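Local structure of arginine 3rd transport system periplasmic binding protein (Legionella pneumophila subsp. pneumophila str. Philadelphia 1, 3KZG) at residues Gly219-Leu222 / Arg223-Glu227. The protein probably binds arginine in the periplasm and delivers it to a membrane transport system, as a member of the bacterial solute-binding protein 3 family. Residues are numbered along the deposited sequence; the frame is centred on the assembly and turned at random.
Sequences GTYL and RLYSE
Y221 lays the outer end of its ring alongside Y225 one helical turn further on, its OH 3.4 Å from CD1 of Y225 and its CZ 3.9 Å from the same carbon. With CG anti to the backbone N in both, the two side chains lie side by side and point the same way; their planes differ by 28°, but the rings are slid apart and barely overlap, and what lies over a face of Y221, near its rim, is CB of Y225. Tyrosine suits the buried place of Y221, where the side chain touches M215 and E216 of helix 202-217 and the hydroxyl hydrogen-bonds to the carbonyl of Y87. Y225 packs instead against A217 of a second subunit, as does L222, whose apolar branches suit that interface. These residues belong to the short C-terminal helix 220-228 of the periplasmic binding protein, with G219 at the N-cap. The backbone angles of G219 (phi 85°) leave a CB no room beside the preceding carbonyl O, and glycine has none. Its O accepts the N-H of R223 at 3.0 Å, and successive i to i+4 bonds follow: Y225 N reaches Y221 O at 2.9 Å and S226 N reaches L222 O at 2.8 Å. R223 bends at chi3 (62°), folding its guanidinium back toward the helix start, where NH2 lies 3.7 Å from CG2 of T220 and the O of T220 lies over one face. Threonine offers a hydroxyl for D218 and a methyl for the arginine, whose long, flexible chain can turn back over the start of the helix.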
ATOM      1  N   GLY A 219      -9.486   1.588   5.296  1.00 18.13           N
ATOM      2  CA  GLY A 219      -9.212   2.636   4.327  1.00 15.00           C
ATOM      3  C   GLY A 219     -10.250   3.733   4.172  1.00 14.89           C
ATOM      4  O   GLY A 219     -10.009   4.724   3.487  1.00 14.93           O
ATOM      5  N   THR A 220     -11.407   3.568   4.797  1.00 15.78           N
ATOM      6  CA  THR A 220     -12.454   4.578   4.700  1.00 17.73           C
ATOM      7  C   THR A 220     -11.976   5.910   5.283  1.00 16.67           C
ATOM      8  O   THR A 220     -12.168   6.967   4.681  1.00 17.14           O
ATOM      9  CB  THR A 220     -13.723   4.136   5.442  1.00 18.06           C
ATOM     10  OG1 THR A 220     -14.135   2.850   4.960  1.00 21.66           O
ATOM     11  CG2 THR A 220     -14.848   5.135   5.199  1.00 21.37           C
ATOM     12  N   TYR A 221     -11.343   5.855   6.449  1.00 16.39           N
ATOM     13  CA  TYR A 221     -10.848   7.065   7.092  1.00 15.70           C
ATOM     14  C   TYR A 221      -9.801   7.780   6.252  1.00 15.72           C
ATOM     15  O   TYR A 221      -9.859   8.996   6.091  1.00 16.26           O
ATOM     16  CB  TYR A 221     -10.264   6.747   8.471  1.00 17.11           C
ATOM     17  CG  TYR A 221      -9.494   7.902   9.076  1.00 15.75           C
ATOM     18  CD1 TYR A 221      -8.122   8.029   8.872  1.00 15.11           C
ATOM     19  CD2 TYR A 221     -10.148   8.894   9.807  1.00 15.79           C
ATOM     20  CE1 TYR A 221      -7.416   9.118   9.376  1.00 15.08           C
ATOM     21  CE2 TYR A 221      -9.452   9.991  10.318  1.00 15.63           C
ATOM     22  CZ  TYR A 221      -8.088  10.095  10.095  1.00 15.90           C
ATOM     23  OH  TYR A 221      -7.392  11.183  10.568  1.00 15.47           O
ATOM     24  N   LEU A 222      -8.844   7.023   5.722  1.00 16.35           N
ATOM     25  CA  LEU A 222      -7.782   7.604   4.910  1.00 15.91           C
ATOM     26  C   LEU A 222      -8.344   8.300   3.679  1.00 15.85           C
ATOM     27  O   LEU A 222      -7.947   9.423   3.360  1.00 15.77           O
ATOM     28  CB  LEU A 222      -6.786   6.526   4.477  1.00 14.84           C
ATOM     29  CG  LEU A 222      -5.582   7.021   3.665  1.00 17.33           C
ATOM     30  CD1 LEU A 222      -4.850   8.113   4.438  1.00 18.11           C
ATOM     31  CD2 LEU A 222      -4.642   5.865   3.381  1.00 17.57           C
ATOM     32  N   ARG A 223      -9.273   7.635   2.997  1.00 17.29           N
ATOM     33  CA  ARG A 223      -9.882   8.199   1.802  1.00 20.53           C
ATOM     34  C   ARG A 223     -10.546   9.540   2.099  1.00 20.49           C
ATOM     35  O   ARG A 223     -10.315  10.525   1.400  1.00 21.60           O
ATOM     36  CB  ARG A 223     -10.906   7.226   1.210  1.00 25.20           C
ATOM     37  CG  ARG A 223     -11.525   7.722  -0.094  1.00 30.22           C
ATOM     38  CD  ARG A 223     -12.375   6.661  -0.790  1.00 35.10           C
ATOM     39  NE  ARG A 223     -13.518   6.236   0.014  1.00 40.47           N
ATOM     40  CZ  ARG A 223     -13.508   5.198   0.846  1.00 42.03           C
ATOM     41  NH1 ARG A 223     -12.412   4.463   0.987  1.00 43.61           N
ATOM     42  NH2 ARG A 223     -14.597   4.899   1.543  1.00 41.95           N
ATOM     43  N   LEU A 224     -11.357   9.590   3.148  1.00 19.96           N
ATOM     44  CA  LEU A 224     -12.026  10.835   3.494  1.00 18.73           C
ATOM     45  C   LEU A 224     -11.014  11.907   3.884  1.00 19.03           C
ATOM     46  O   LEU A 224     -11.043  13.028   3.367  1.00 18.52           O
ATOM     47  CB  LEU A 224     -13.001  10.612   4.644  1.00 19.24           C
ATOM     48  CG  LEU A 224     -13.758  11.860   5.091  1.00 19.31           C
ATOM     49  CD1 LEU A 224     -14.635  12.375   3.944  1.00 19.33           C
ATOM     50  CD2 LEU A 224     -14.601  11.519   6.316  1.00 21.39           C
ATOM     51  N   TYR A 225     -10.114  11.555   4.794  1.00 17.74           N
ATOM     52  CA  TYR A 225      -9.100  12.488   5.256  1.00 18.33           C
ATOM     53  C   TYR A 225      -8.295  13.093   4.105  1.00 20.28           C
ATOM     54  O   TYR A 225      -8.059  14.305   4.068  1.00 17.86           O
ATOM     55  CB  TYR A 225      -8.142  11.783   6.219  1.00 18.11           C
ATOM     56  CG  TYR A 225      -7.124  12.705   6.832  1.00 18.32           C
ATOM     57  CD1 TYR A 225      -7.389  13.375   8.025  1.00 18.45           C
ATOM     58  CD2 TYR A 225      -5.899  12.936   6.202  1.00 18.50           C
ATOM     59  CE1 TYR A 225      -6.450  14.253   8.575  1.00 19.97           C
ATOM     60  CE2 TYR A 225      -4.970  13.806   6.737  1.00 17.66           C
ATOM     61  CZ  TYR A 225      -5.247  14.460   7.920  1.00 19.84           C
ATOM     62  OH  TYR A 225      -4.316  15.328   8.436  1.00 24.27           O
ATOM     63  N   SER A 226      -7.879  12.249   3.166  1.00 21.81           N
ATOM     64  CA  SER A 226      -7.078  12.708   2.041  1.00 23.98           C
ATOM     65  C   SER A 226      -7.843  13.644   1.113  1.00 24.99           C
ATOM     66  O   SER A 226      -7.257  14.553   0.532  1.00 23.57           O
ATOM     67  CB  SER A 226      -6.529  11.509   1.256  1.00 25.39           C
ATOM     68  OG  SER A 226      -7.570  10.748   0.671  1.00 29.81           O
ATOM     69  N   GLU A 227      -9.151  13.432   0.987  1.00 26.74           N
ATOM     70  CA  GLU A 227      -9.981  14.281   0.127  1.00 27.83           C
ATOM     71  C   GLU A 227      -9.983  15.726   0.626  1.00 26.11           C
ATOM     72  O   GLU A 227     -10.129  16.663  -0.155  1.00 27.04           O
ATOM     73  CB  GLU A 227     -11.430  13.774   0.091  1.00 31.66           C
ATOM     74  CG  GLU A 227     -11.606  12.344  -0.399  1.00 36.65           C
ATOM     75  CD  GLU A 227     -13.066  11.931  -0.497  1.00 41.63           C
ATOM     76  OE1 GLU A 227     -13.764  12.402  -1.423  1.00 44.07           O
ATOM     77  OE2 GLU A 227     -13.522  11.140   0.359  1.00 44.19           O
TER